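Local coordinates for KLLA0C04147p (Kluyveromyces lactis, PDB 5H2D), which binds ergosterol through its oxysterol-binding-protein-related domain, the part in this crystal, and probably transfers sterols between membranes, at residues F66-P69 with Q74-A77; V76-E81 with V114-K119; L125-E130 with R354-Q359; T336-Q341 with A361-R366. One frame throughout, in Å; residues are numbered along the deposited sequence.

Contact 1. Residues F66-P69 with Q74-A77; sequences FNEP and QRVA. With ERG (ergosterol), chain B.
Glu68 and Arg75 meet as a salt bridge, with Glu68 OE1 3.0 Å from Arg75 NH1. The two side chains cross at about a right angle, and the carboxylate and guanidinium planes are 27° apart. OE1 lies oblique to the guanidinium, and it also touches the chain lower down, 3.6 Å from Arg75 CD. The guanidinium also makes van der Waals contact with the sterol: Arg75 NH1 lies 3.7 Å from C18 of ergosterol, and Arg75 NH2 lies 3.7 Å from C19. The guanidinium therefore runs along the two angular methyls of the sterol. Strand 67-68 and helix 72-77 belong to the sterol-binding domain of the OSBP family, and Arg75 is part of the pocket wall seen with ergosterol bound. With an alanine here, Glu68 would probably have one cationic partner fewer, Glu78 would lack its mate at NE, and a gap would open above the sterol methyls. Bends at chi2 (-54°) and chi3 (-67°) fold the arginine over the ligand instead of letting it reach straight out. Glu68 comes from the strand on an extended chain. In the next shell, Thr70 OG1 hydrogen-bonds Glu68 OE1, and Arg116 makes a salt bridge to the same oxygen. Glu78 pairs with Arg75 NE.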
loop_
_atom_site.group_PDB
_atom_site.type_symbol
_atom_site.label_atom_id
_atom_site.label_comp_id
_atom_site.label_asym_id
_atom_site.label_seq_id
_atom_site.Cartn_x
_atom_site.Cartn_y
_atom_site.Cartn_z
ATOM N N PHE A 66 20.854 3.800 2.229
ATOM C CA PHE A 66 19.569 3.996 2.896
ATOM C C PHE A 66 18.500 4.467 1.917
ATOM O O PHE A 66 17.508 5.086 2.326
ATOM C CB PHE A 66 19.722 4.947 4.090
ATOM C CG PHE A 66 20.528 4.346 5.197
ATOM C CD1 PHE A 66 20.052 3.232 5.878
ATOM C CD2 PHE A 66 21.784 4.839 5.511
ATOM C CE1 PHE A 66 20.799 2.629 6.872
ATOM C CE2 PHE A 66 22.532 4.243 6.511
ATOM C CZ PHE A 66 22.039 3.140 7.187
ATOM N N ASN A 67 18.686 4.163 0.637
ATOM C CA ASN A 67 17.669 4.348 -0.391
ATOM C C ASN A 67 17.225 2.985 -0.907
ATOM O O ASN A 67 17.976 2.008 -0.871
ATOM C CB ASN A 67 18.198 5.168 -1.571
ATOM C CG ASN A 67 18.462 6.622 -1.232
ATOM O OD1 ASN A 67 19.299 7.258 -1.865
ATOM N ND2 ASN A 67 17.740 7.160 -0.268
ATOM N N GLU A 68 15.994 2.930 -1.428
ATOM C CA GLU A 68 15.474 1.725 -2.051
ATOM C C GLU A 68 14.932 2.074 -3.434
ATOM O O GLU A 68 14.253 3.087 -3.575
ATOM C CB GLU A 68 14.346 1.133 -1.184
ATOM C CG GLU A 68 13.781 -0.168 -1.687
ATOM C CD GLU A 68 12.661 -0.666 -0.791
ATOM O OE1 GLU A 68 11.475 -0.446 -1.115
ATOM O OE2 GLU A 68 12.970 -1.277 0.242
ATOM N N PRO A 69 15.177 1.240 -4.463
ATOM C CA PRO A 69 14.712 1.573 -5.820
ATOM C C PRO A 69 13.255 1.229 -6.053
ATOM O O PRO A 69 12.886 0.669 -7.087
ATOM C CB PRO A 69 15.619 0.723 -6.715
ATOM C CG PRO A 69 15.849 -0.499 -5.877
ATOM C CD PRO A 69 16.011 0.024 -4.463
ATOM N N GLN A 74 4.744 2.641 -5.294
ATOM C CA GLN A 74 4.800 1.190 -5.341
ATOM C C GLN A 74 4.747 0.573 -3.950
ATOM O O GLN A 74 4.150 -0.493 -3.781
ATOM C CB GLN A 74 6.059 0.772 -6.105
ATOM C CG GLN A 74 5.966 1.181 -7.588
ATOM C CD GLN A 74 7.290 1.146 -8.303
ATOM O OE1 GLN A 74 8.332 1.424 -7.718
ATOM N NE2 GLN A 74 7.257 0.820 -9.600
ATOM N N ARG A 75 5.315 1.237 -2.931
ATOM C CA ARG A 75 5.140 0.730 -1.571
ATOM C C ARG A 75 3.671 0.679 -1.194
ATOM O O ARG A 75 3.238 -0.242 -0.490
ATOM C CB ARG A 75 5.900 1.599 -0.566
ATOM C CG ARG A 75 7.405 1.559 -0.726
ATOM C CD ARG A 75 7.971 0.137 -0.713
ATOM N NE ARG A 75 7.820 -0.512 0.591
ATOM C CZ ARG A 75 8.726 -0.459 1.568
ATOM N NH1 ARG A 75 9.877 0.186 1.383
ATOM N NH2 ARG A 75 8.478 -1.076 2.714
ATOM N N VAL A 76 2.887 1.668 -1.630
ATOM C CA VAL A 76 1.454 1.645 -1.343
ATOM C C VAL A 76 0.767 0.497 -2.076
ATOM O O VAL A 76 -0.175 -0.107 -1.547
ATOM C CB VAL A 76 0.831 3.007 -1.688
ATOM C CG1 VAL A 76 -0.677 2.937 -1.591
ATOM C CG2 VAL A 76 1.385 4.090 -0.741
ATOM N N ALA A 77 1.239 0.145 -3.278
ATOM C CA ALA A 77 0.688 -1.018 -3.967
ATOM C C ALA A 77 0.955 -2.323 -3.226
ATOM O O ALA A 77 0.241 -3.308 -3.453
ATOM C CB ALA A 77 1.252 -1.105 -5.389
HETATM C C1 ERG B . 3.935 1.209 5.365
HETATM C C2 ERG B . 2.742 0.594 4.637
HETATM C C3 ERG B . 1.967 1.723 4.010
HETATM C C4 ERG B . 2.849 2.492 3.025
HETATM C C5 ERG B . 4.089 2.913 3.612
HETATM C C6 ERG B . 4.669 4.096 3.176
HETATM C C7 ERG B . 5.913 4.552 3.643
HETATM C C8 ERG B . 6.639 3.810 4.579
HETATM C C9 ERG B . 5.987 2.712 5.213
HETATM C C10 ERG B . 4.837 2.026 4.430
HETATM C C11 ERG B . 6.977 1.655 5.863
HETATM C C12 ERG B . 8.202 2.300 6.520
HETATM C C13 ERG B . 8.881 3.211 5.476
HETATM C C14 ERG B . 7.852 4.325 5.182
HETATM C C15 ERG B . 8.678 5.307 4.375
HETATM C C16 ERG B . 10.080 5.265 5.047
HETATM C C17 ERG B . 10.003 4.082 6.051
HETATM C C18 ERG B . 9.350 2.442 4.221
HETATM C C19 ERG B . 5.500 1.077 3.393
HETATM C C20 ERG B . 11.410 3.460 6.210
HETATM C C21 ERG B . 11.455 2.232 7.111
HETATM C C22 ERG B . 12.282 4.551 6.816
HETATM C C23 ERG B . 13.405 5.149 6.029
HETATM C C24 ERG B . 14.245 6.267 6.646
HETATM C C25 ERG B . 15.718 6.016 6.297
HETATM C C26 ERG B . 16.138 4.675 6.909
HETATM C C27 ERG B . 16.649 7.099 6.867
HETATM C C28 ERG B . 13.745 7.568 6.049
HETATM O O1 ERG B . 0.770 1.206 3.326
#

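Contact 2. Residues V76-E81 with V114-K119; sequences VAEDLE and VKRVAK. With ERG (ergosterol), chain B.
Glu78 and Arg116 form a two-pronged salt bridge. Arg116 NH1 donates to Glu78 OE1 at 2.9 Å, and Arg116 NH2 donates to Glu78 OE2 at 2.9 Å, both bonds fairly straight. Arg116 grips the carboxylate end-on, each nitrogen taking one oxygen. Both oxygens use their syn lone pairs. The carboxylate and guanidinium planes are only 9° apart, so the two groups are nearly coplanar. The side chains come from opposite directions, and the turn at chi3 of Arg116 (77°) brings its end round to face the acid. Both residues are buried. Replacing Glu78 by an alanine would strip Arg116 of both bonds, is likely to leave Glu68 to balance Arg116 and Arg75 together, and would probably let the guanidinium turn.

The contact lies along the sterol pocket of this OSBP-family domain, joining the 3-10 turn after helix 72-77 to the loop that leads into strand 119-121.

Polar contact with the ligand comes from Asp79, whose OD1 is 3.1 Å from ergosterol O1. Lys205 pairs with Asp79 OD2 and also hydrogen-bonds the sterol. Van der Waals contacts lie toward the other end of the ligand, on the sterol side chain. Aliphatic Val117 CG1 is 3.7 Å from ergosterol C26, and the backbone oxygen Ala118 O is 3.6 Å from ergosterol C23. Val117 is the centre of an inverse gamma turn. Arg116 NH1 also donates to the backbone oxygen of Ser112.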
loop_
_atom_site.group_PDB
_atom_site.type_symbol
_atom_site.label_atom_id
_atom_site.label_comp_id
_atom_site.label_asym_id
_atom_site.label_seq_id
_atom_site.Cartn_x
_atom_site.Cartn_y
_atom_site.Cartn_z
ATOM N N VAL A 76 2.887 1.668 -1.630
ATOM C CA VAL A 76 1.454 1.645 -1.343
ATOM C C VAL A 76 0.767 0.497 -2.076
ATOM O O VAL A 76 -0.175 -0.107 -1.547
ATOM C CB VAL A 76 0.831 3.007 -1.688
ATOM C CG1 VAL A 76 -0.677 2.937 -1.591
ATOM C CG2 VAL A 76 1.385 4.090 -0.741
ATOM N N ALA A 77 1.239 0.145 -3.278
ATOM C CA ALA A 77 0.688 -1.018 -3.967
ATOM C C ALA A 77 0.955 -2.323 -3.226
ATOM O O ALA A 77 0.241 -3.308 -3.453
ATOM C CB ALA A 77 1.252 -1.105 -5.389
ATOM N N GLU A 78 1.966 -2.367 -2.348
ATOM C CA GLU A 78 2.187 -3.571 -1.561
ATOM C C GLU A 78 1.054 -3.844 -0.571
ATOM O O GLU A 78 1.033 -4.924 0.028
ATOM C CB GLU A 78 3.547 -3.482 -0.848
ATOM C CG GLU A 78 4.716 -3.481 -1.853
ATOM C CD GLU A 78 6.104 -3.518 -1.212
ATOM O OE1 GLU A 78 6.389 -4.429 -0.400
ATOM O OE2 GLU A 78 6.936 -2.647 -1.554
ATOM N N ASP A 79 0.112 -2.905 -0.399
ATOM C CA ASP A 79 -1.134 -3.208 0.307
ATOM C C ASP A 79 -1.816 -4.428 -0.287
ATOM O O ASP A 79 -2.566 -5.132 0.406
ATOM C CB ASP A 79 -2.146 -2.058 0.215
ATOM C CG ASP A 79 -1.809 -0.854 1.061
ATOM O OD1 ASP A 79 -0.936 -0.922 1.960
ATOM O OD2 ASP A 79 -2.460 0.191 0.792
ATOM N N LEU A 80 -1.582 -4.680 -1.569
ATOM C CA LEU A 80 -2.333 -5.685 -2.313
ATOM C C LEU A 80 -1.686 -7.060 -2.313
ATOM O O LEU A 80 -2.215 -7.968 -2.969
ATOM C CB LEU A 80 -2.511 -5.213 -3.760
ATOM C CG LEU A 80 -3.217 -3.865 -3.884
ATOM C CD1 LEU A 80 -3.396 -3.505 -5.345
ATOM C CD2 LEU A 80 -4.562 -3.906 -3.146
ATOM N N GLU A 81 -0.562 -7.249 -1.609
ATOM C CA GLU A 81 0.171 -8.507 -1.731
ATOM C C GLU A 81 -0.718 -9.704 -1.410
ATOM O O GLU A 81 -0.637 -10.740 -2.079
ATOM C CB GLU A 81 1.401 -8.509 -0.818
ATOM C CG GLU A 81 2.201 -9.792 -0.924
ATOM C CD GLU A 81 3.530 -9.739 -0.163
ATOM O OE1 GLU A 81 3.881 -8.672 0.387
ATOM O OE2 GLU A 81 4.229 -10.770 -0.105
ATOM N N VAL A 114 9.585 -5.416 6.969
ATOM C CA VAL A 114 10.755 -5.847 7.724
ATOM C C VAL A 114 11.975 -5.914 6.811
ATOM O O VAL A 114 11.880 -6.261 5.627
ATOM C CB VAL A 114 10.468 -7.206 8.383
ATOM C CG1 VAL A 114 11.675 -7.681 9.161
ATOM C CG2 VAL A 114 9.267 -7.076 9.301
ATOM N N LYS A 115 13.138 -5.581 7.371
ATOM C CA LYS A 115 14.445 -5.683 6.719
ATOM C C LYS A 115 14.627 -4.712 5.560
ATOM O O LYS A 115 15.571 -4.866 4.780
ATOM C CB LYS A 115 14.725 -7.108 6.219
ATOM C CG LYS A 115 14.912 -8.111 7.356
ATOM C CD LYS A 115 15.554 -9.393 6.850
ATOM C CE LYS A 115 14.590 -10.215 6.006
ATOM N NZ LYS A 115 13.657 -11.067 6.816
ATOM N N ARG A 116 13.764 -3.713 5.420
ATOM C CA ARG A 116 13.934 -2.677 4.402
ATOM C C ARG A 116 14.023 -1.318 5.094
ATOM O O ARG A 116 13.106 -0.500 5.048
ATOM C CB ARG A 116 12.792 -2.749 3.372
ATOM C CG ARG A 116 12.887 -4.001 2.504
ATOM C CD ARG A 116 11.516 -4.377 1.975
ATOM N NE ARG A 116 11.136 -3.497 0.878
ATOM C CZ ARG A 116 9.990 -3.599 0.223
ATOM N NH1 ARG A 116 9.100 -4.539 0.572
ATOM N NH2 ARG A 116 9.735 -2.765 -0.781
ATOM N N VAL A 117 15.160 -1.078 5.742
ATOM C CA VAL A 117 15.397 0.188 6.441
ATOM C C VAL A 117 16.004 1.126 5.400
ATOM O O VAL A 117 17.229 1.267 5.270
ATOM C CB VAL A 117 16.284 0.002 7.674
ATOM C CG1 VAL A 117 16.539 1.334 8.372
ATOM C CG2 VAL A 117 15.618 -0.960 8.659
ATOM N N ALA A 118 15.128 1.778 4.639
ATOM C CA ALA A 118 15.564 2.537 3.479
ATOM C C ALA A 118 14.432 3.423 3.004
ATOM O O ALA A 118 13.253 3.053 3.090
ATOM C CB ALA A 118 16.009 1.615 2.335
ATOM N N LYS A 119 14.817 4.567 2.451
ATOM C CA LYS A 119 13.867 5.554 1.952
ATOM C C LYS A 119 13.464 5.216 0.522
ATOM O O LYS A 119 14.333 5.207 -0.368
ATOM C CB LYS A 119 14.506 6.939 2.010
ATOM C CG LYS A 119 13.675 8.086 1.469
ATOM C CD LYS A 119 14.486 9.373 1.582
ATOM C CE LYS A 119 14.179 10.360 0.471
ATOM N NZ LYS A 119 15.009 11.603 0.626
HETATM C C1 ERG B . 3.935 1.209 5.365
HETATM C C2 ERG B . 2.742 0.594 4.637
HETATM C C3 ERG B . 1.967 1.723 4.010
HETATM C C4 ERG B . 2.849 2.492 3.025
HETATM C C5 ERG B . 4.089 2.913 3.612
HETATM C C6 ERG B . 4.669 4.096 3.176
HETATM C C7 ERG B . 5.913 4.552 3.643
HETATM C C8 ERG B . 6.639 3.810 4.579
HETATM C C9 ERG B . 5.987 2.712 5.213
HETATM C C10 ERG B . 4.837 2.026 4.430
HETATM C C11 ERG B . 6.977 1.655 5.863
HETATM C C12 ERG B . 8.202 2.300 6.520
HETATM C C13 ERG B . 8.881 3.211 5.476
HETATM C C14 ERG B . 7.852 4.325 5.182
HETATM C C15 ERG B . 8.678 5.307 4.375
HETATM C C16 ERG B . 10.080 5.265 5.047
HETATM C C17 ERG B . 10.003 4.082 6.051
HETATM C C18 ERG B . 9.350 2.442 4.221
HETATM C C19 ERG B . 5.500 1.077 3.393
HETATM C C20 ERG B . 11.410 3.460 6.210
HETATM C C21 ERG B . 11.455 2.232 7.111
HETATM C C22 ERG B . 12.282 4.551 6.816
HETATM C C23 ERG B . 13.405 5.149 6.029
HETATM C C24 ERG B . 14.245 6.267 6.646
HETATM C C25 ERG B . 15.718 6.016 6.297
HETATM C C26 ERG B . 16.138 4.675 6.909
HETATM C C27 ERG B . 16.649 7.099 6.867
HETATM C C28 ERG B . 13.745 7.568 6.049
HETATM O O1 ERG B . 0.770 1.206 3.326
#

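Contact 3. Residues L125-E130 with R354-Q359; sequences LGETFE and RLRPDQ
Phe129 puts CE1 over one face of the Arg354 guanidinium, toward its rim, with the planes 26° apart. Phe129 CE1 is 3.5 Å from Arg354 CZ. Phe129 CG is anti to the backbone N (chi1 174°), which sends the ring off the strand to the arginine. Arg354 reaches it on an extended chain. At its edge the same guanidinium grips the backbone oxygen of the next residue: Arg354 NH1 and Arg354 NH2 each donate to Glu130 O at 2.9 Å. Two bonds to one atom, with that atom in the guanidinium plane, fix how the group is turned. Asp352 makes a salt bridge to NH1.

A second arginine makes the other half of the contact. Arg356 NH1 gives a weak bond to Glu127 OE2 at 3.1 Å, as part of a salt bridge. Arg356 also holds Asp358 side-on, with Arg356 NE 2.7 Å from Asp358 OD1 and Arg356 NH2 3.0 Å from Asp358 OD2. The three residues form a salt-bridge network. Glu127 OE1 takes a hydrogen bond from Thr353.

Arg356 is the N-cap residue of helix 357-363. The contact thus joins the start of that helix to strand 128-133, while helix 72-77 and strand 138-146 pack on Phe129.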
loop_
_atom_site.group_PDB
_atom_site.type_symbol
_atom_site.label_atom_id
_atom_site.label_comp_id
_atom_site.label_asym_id
_atom_site.label_seq_id
_atom_site.Cartn_x
_atom_site.Cartn_y
_atom_site.Cartn_z
ATOM N N LEU A 125 5.803 15.173 -8.683
ATOM C CA LEU A 125 4.437 15.654 -8.843
ATOM C C LEU A 125 3.900 15.229 -10.209
ATOM O O LEU A 125 4.513 15.520 -11.241
ATOM C CB LEU A 125 4.399 17.174 -8.689
ATOM C CG LEU A 125 3.003 17.806 -8.756
ATOM C CD1 LEU A 125 2.068 17.310 -7.639
ATOM C CD2 LEU A 125 3.153 19.328 -8.715
ATOM N N GLY A 126 2.765 14.531 -10.208
ATOM C CA GLY A 126 2.196 14.033 -11.438
ATOM C C GLY A 126 2.679 12.655 -11.830
ATOM O O GLY A 126 2.157 12.083 -12.795
ATOM N N GLU A 127 3.650 12.099 -11.108
ATOM C CA GLU A 127 4.065 10.730 -11.371
ATOM C C GLU A 127 2.886 9.790 -11.141
ATOM O O GLU A 127 2.040 10.024 -10.274
ATOM C CB GLU A 127 5.235 10.352 -10.461
ATOM C CG GLU A 127 5.910 9.025 -10.829
ATOM C CD GLU A 127 7.209 8.750 -10.073
ATOM O OE1 GLU A 127 7.578 7.560 -9.951
ATOM O OE2 GLU A 127 7.875 9.701 -9.625
ATOM N N THR A 128 2.803 8.739 -11.951
ATOM C CA THR A 128 1.740 7.761 -11.829
ATOM C C THR A 128 2.330 6.364 -11.727
ATOM O O THR A 128 3.489 6.132 -12.062
ATOM C CB THR A 128 0.778 7.810 -13.027
ATOM O OG1 THR A 128 1.525 7.598 -14.240
ATOM C CG2 THR A 128 0.090 9.159 -13.110
ATOM N N PHE A 129 1.515 5.427 -11.256
ATOM C CA PHE A 129 1.927 4.033 -11.298
ATOM C C PHE A 129 0.686 3.170 -11.468
ATOM O O PHE A 129 -0.284 3.310 -10.721
ATOM C CB PHE A 129 2.723 3.625 -10.040
ATOM C CG PHE A 129 3.051 2.139 -9.986
ATOM C CD1 PHE A 129 3.926 1.578 -10.908
ATOM C CD2 PHE A 129 2.478 1.309 -9.028
ATOM C CE1 PHE A 129 4.207 0.223 -10.881
ATOM C CE2 PHE A 129 2.771 -0.050 -8.995
ATOM C CZ PHE A 129 3.636 -0.588 -9.927
ATOM N N GLU A 130 0.712 2.301 -12.472
ATOM C CA GLU A 130 -0.364 1.349 -12.696
ATOM C C GLU A 130 0.144 -0.064 -12.471
ATOM O O GLU A 130 1.333 -0.350 -12.650
ATOM C CB GLU A 130 -0.910 1.461 -14.117
ATOM C CG GLU A 130 0.152 1.212 -15.173
ATOM C CD GLU A 130 -0.459 0.852 -16.529
ATOM O OE1 GLU A 130 -0.530 -0.361 -16.824
ATOM O OE2 GLU A 130 -0.881 1.788 -17.256
ATOM N N ARG A 354 7.710 3.045 -13.808
ATOM C CA ARG A 354 8.643 2.146 -14.494
ATOM C C ARG A 354 9.579 2.908 -15.425
ATOM O O ARG A 354 10.687 2.439 -15.709
ATOM C CB ARG A 354 7.882 1.087 -15.286
ATOM C CG ARG A 354 7.158 0.092 -14.414
ATOM C CD ARG A 354 6.236 -0.730 -15.280
ATOM N NE ARG A 354 5.376 -1.620 -14.512
ATOM C CZ ARG A 354 4.187 -1.270 -14.050
ATOM N NH1 ARG A 354 3.739 -0.041 -14.255
ATOM N NH2 ARG A 354 3.441 -2.146 -13.399
ATOM N N LEU A 355 9.162 4.077 -15.898
ATOM C CA LEU A 355 9.976 4.877 -16.806
ATOM C C LEU A 355 10.847 5.883 -16.083
ATOM O O LEU A 355 11.587 6.628 -16.742
ATOM C CB LEU A 355 9.081 5.619 -17.803
ATOM C CG LEU A 355 8.140 4.706 -18.576
ATOM C CD1 LEU A 355 7.201 5.492 -19.482
ATOM C CD2 LEU A 355 8.944 3.687 -19.375
ATOM N N ARG A 356 10.772 5.937 -14.757
ATOM C CA ARG A 356 11.533 6.932 -14.010
ATOM C C ARG A 356 13.021 6.593 -14.035
ATOM O O ARG A 356 13.411 5.522 -13.559
ATOM C CB ARG A 356 11.009 7.036 -12.578
ATOM C CG ARG A 356 11.669 8.172 -11.873
ATOM C CD ARG A 356 11.170 8.411 -10.466
ATOM N NE ARG A 356 12.072 9.382 -9.866
ATOM C CZ ARG A 356 11.796 10.140 -8.813
ATOM N NH1 ARG A 356 10.608 10.075 -8.220
ATOM N NH2 ARG A 356 12.724 10.979 -8.366
ATOM N N PRO A 357 13.882 7.464 -14.581
ATOM C CA PRO A 357 15.245 7.041 -14.935
ATOM C C PRO A 357 16.223 6.971 -13.777
ATOM O O PRO A 357 17.149 6.147 -13.821
ATOM C CB PRO A 357 15.681 8.104 -15.960
ATOM C CG PRO A 357 14.873 9.307 -15.645
ATOM C CD PRO A 357 13.526 8.756 -15.188
ATOM N N ASP A 358 16.086 7.839 -12.765
ATOM C CA ASP A 358 16.973 7.709 -11.609
ATOM C C ASP A 358 16.655 6.443 -10.827
ATOM O O ASP A 358 17.561 5.704 -10.413
ATOM C CB ASP A 358 16.917 8.953 -10.703
ATOM C CG ASP A 358 15.507 9.412 -10.362
ATOM O OD1 ASP A 358 14.519 8.995 -11.008
ATOM O OD2 ASP A 358 15.406 10.253 -9.440
ATOM N N GLN A 359 15.369 6.166 -10.634
ATOM C CA GLN A 359 14.980 4.943 -9.948
ATOM C C GLN A 359 15.404 3.704 -10.735
ATOM O O GLN A 359 15.817 2.704 -10.141
ATOM C CB GLN A 359 13.471 4.956 -9.705
ATOM C CG GLN A 359 12.996 3.782 -8.887
ATOM C CD GLN A 359 11.525 3.866 -8.587
ATOM O OE1 GLN A 359 10.978 4.949 -8.378
ATOM N NE2 GLN A 359 10.869 2.715 -8.568
#

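Contact 4. Residues T336-Q341 with A361-R366; sequences TLNAPQ and AMEEGR
Two helix ends of the sterol-binding domain meet here: the loop just after helix 332-337 and the last turn of helix 357-363. That second helix closes with a Schellman motif, in which Gly365, at positive phi, is the C-prime residue. Arg366 N bonds to Ala361 O at 2.9 Å, and Gly365 N bonds to Met362 O at 2.9 Å. Across the contact, Asn338 ND2 donates to Glu363 OE2 at 3.1 Å in a fairly straight bond. The oxygen lies near the amide plane of Asn338 but is approached from above the carboxylate, 49° out of its plane. The two flat groups stand almost perpendicular, at 88°. The two side chains run alongside each other, pointing opposite ways, which also puts Asn338 CB 3.5 Å from Glu363 OE2. With CG anti to the backbone N (chi1 -168°), the extended Glu363 projects off the helix to meet the amide.

Both residues have further polar partners. Gln74 NE2 donates to Asn338 OD1, and Arg30 and Arg360 make salt bridges to Glu363 OE1. The buried amide is thus used at both its nitrogen and its oxygen. Asn338 meets OE2 of the carboxylate, and the two arginines at OE1 would probably favour its ionised form.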
loop_
_atom_site.group_PDB
_atom_site.type_symbol
_atom_site.label_atom_id
_atom_site.label_comp_id
_atom_site.label_asym_id
_atom_site.label_seq_id
_atom_site.Cartn_x
_atom_site.Cartn_y
_atom_site.Cartn_z
ATOM N N THR A 336 7.928 -7.565 -8.551
ATOM C CA THR A 336 7.082 -7.475 -9.743
ATOM C C THR A 336 6.702 -6.043 -10.113
ATOM O O THR A 336 6.268 -5.806 -11.248
ATOM C CB THR A 336 5.781 -8.282 -9.589
ATOM O OG1 THR A 336 4.876 -7.611 -8.692
ATOM C CG2 THR A 336 6.055 -9.706 -9.113
ATOM N N LEU A 337 6.856 -5.080 -9.199
ATOM C CA LEU A 337 6.150 -3.815 -9.349
ATOM C C LEU A 337 6.839 -2.875 -10.331
ATOM O O LEU A 337 6.174 -2.262 -11.174
ATOM C CB LEU A 337 6.017 -3.130 -7.988
ATOM C CG LEU A 337 5.105 -3.858 -7.003
ATOM C CD1 LEU A 337 5.159 -3.202 -5.623
ATOM C CD2 LEU A 337 3.676 -3.910 -7.505
ATOM N N ASN A 338 8.155 -2.710 -10.208
ATOM C CA ASN A 338 8.891 -1.799 -11.078
ATOM C C ASN A 338 9.440 -2.487 -12.320
ATOM O O ASN A 338 10.447 -2.032 -12.878
ATOM C CB ASN A 338 10.029 -1.122 -10.311
ATOM C CG ASN A 338 10.439 0.195 -10.948
ATOM O OD1 ASN A 338 9.589 0.962 -11.380
ATOM N ND2 ASN A 338 11.752 0.444 -11.041
ATOM N N ALA A 339 8.800 -3.557 -12.774
ATOM C CA ALA A 339 9.303 -4.320 -13.920
ATOM C C ALA A 339 8.960 -3.615 -15.224
ATOM O O ALA A 339 7.779 -3.370 -15.490
ATOM C CB ALA A 339 8.701 -5.717 -13.923
ATOM N N PRO A 340 9.948 -3.291 -16.074
ATOM C CA PRO A 340 9.667 -2.677 -17.388
ATOM C C PRO A 340 9.297 -3.746 -18.409
ATOM O O PRO A 340 10.025 -4.015 -19.377
ATOM C CB PRO A 340 10.990 -1.978 -17.711
ATOM C CG PRO A 340 12.017 -2.894 -17.118
ATOM C CD PRO A 340 11.395 -3.433 -15.831
ATOM N N GLN A 341 8.149 -4.371 -18.164
ATOM C CA GLN A 341 7.720 -5.538 -18.930
ATOM C C GLN A 341 7.588 -5.181 -20.410
ATOM O O GLN A 341 6.928 -4.189 -20.748
ATOM C CB GLN A 341 6.390 -6.066 -18.385
ATOM C CG GLN A 341 6.429 -6.503 -16.913
ATOM C CD GLN A 341 7.176 -7.811 -16.674
ATOM O OE1 GLN A 341 8.401 -7.859 -16.706
ATOM N NE2 GLN A 341 6.425 -8.877 -16.407
ATOM N N ALA A 361 18.026 3.451 -12.799
ATOM C CA ALA A 361 19.468 3.318 -12.616
ATOM C C ALA A 361 19.787 2.697 -11.267
ATOM O O ALA A 361 20.634 1.798 -11.171
ATOM C CB ALA A 361 20.149 4.677 -12.750
ATOM N N MET A 362 19.114 3.153 -10.209
ATOM C CA MET A 362 19.419 2.621 -8.887
ATOM C C MET A 362 19.087 1.139 -8.819
ATOM O O MET A 362 19.853 0.348 -8.254
ATOM C CB MET A 362 18.660 3.378 -7.803
ATOM C CG MET A 362 19.057 2.892 -6.421
ATOM S SD MET A 362 18.097 3.666 -5.109
ATOM C CE MET A 362 18.760 5.327 -5.142
ATOM N N GLU A 363 17.960 0.740 -9.412
ATOM C CA GLU A 363 17.584 -0.668 -9.380
ATOM C C GLU A 363 18.637 -1.534 -10.047
ATOM O O GLU A 363 18.832 -2.694 -9.656
ATOM C CB GLU A 363 16.233 -0.866 -10.061
ATOM C CG GLU A 363 15.638 -2.240 -9.821
ATOM C CD GLU A 363 14.466 -2.531 -10.734
ATOM O OE1 GLU A 363 14.684 -3.138 -11.806
ATOM O OE2 GLU A 363 13.324 -2.153 -10.385
ATOM N N GLU A 364 19.316 -0.993 -11.051
ATOM C CA GLU A 364 20.341 -1.717 -11.789
ATOM C C GLU A 364 21.723 -1.527 -11.191
ATOM O O GLU A 364 22.714 -1.969 -11.787
ATOM C CB GLU A 364 20.311 -1.286 -13.256
ATOM C CG GLU A 364 18.976 -1.671 -13.913
ATOM C CD GLU A 364 18.898 -1.368 -15.398
ATOM O OE1 GLU A 364 19.790 -0.683 -15.930
ATOM O OE2 GLU A 364 17.920 -1.806 -16.034
ATOM N N GLY A 365 21.811 -0.885 -10.028
ATOM C CA GLY A 365 23.083 -0.727 -9.349
ATOM C C GLY A 365 23.977 0.365 -9.889
ATOM O O GLY A 365 25.169 0.394 -9.562
ATOM N N ARG A 366 23.437 1.277 -10.695
ATOM C CA ARG A 366 24.217 2.364 -11.284
ATOM C C ARG A 366 23.945 3.621 -10.470
ATOM O O ARG A 366 23.137 4.474 -10.832
ATOM C CB ARG A 366 23.872 2.530 -12.756
ATOM C CG ARG A 366 24.300 1.327 -13.567
ATOM C CD ARG A 366 24.397 1.662 -15.032
ATOM N NE ARG A 366 23.130 2.170 -15.523
ATOM C CZ ARG A 366 22.113 1.398 -15.876
ATOM N NH1 ARG A 366 22.221 0.075 -15.800
ATOM N NH2 ARG A 366 20.988 1.949 -16.313
#

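Contacts 1 and 2 share Val76 and Ala77, lie about 6 Å apart between centres, and both touch ergosterol. Their salt bridges join where Glu68 OE1 meets Arg116 NH2 at 2.9 Å, closing a network of two acids and two arginines beside the sterol. A backbone link, Phe66 O to Lys119 N at 2.7 Å, ties the same two parts. Contacts 3 and 4 lie further out, with centres about 11 Å apart, and both use helix 357-363. Gln74 joins contact 1 to both: its NE2 is 2.9 Å from Asn338 OD1, and its OE1 is 3.0 Å from Gln359 NE2. Phe129 of contact 3 stays about 12 Å from the ligand, measured from its side chain.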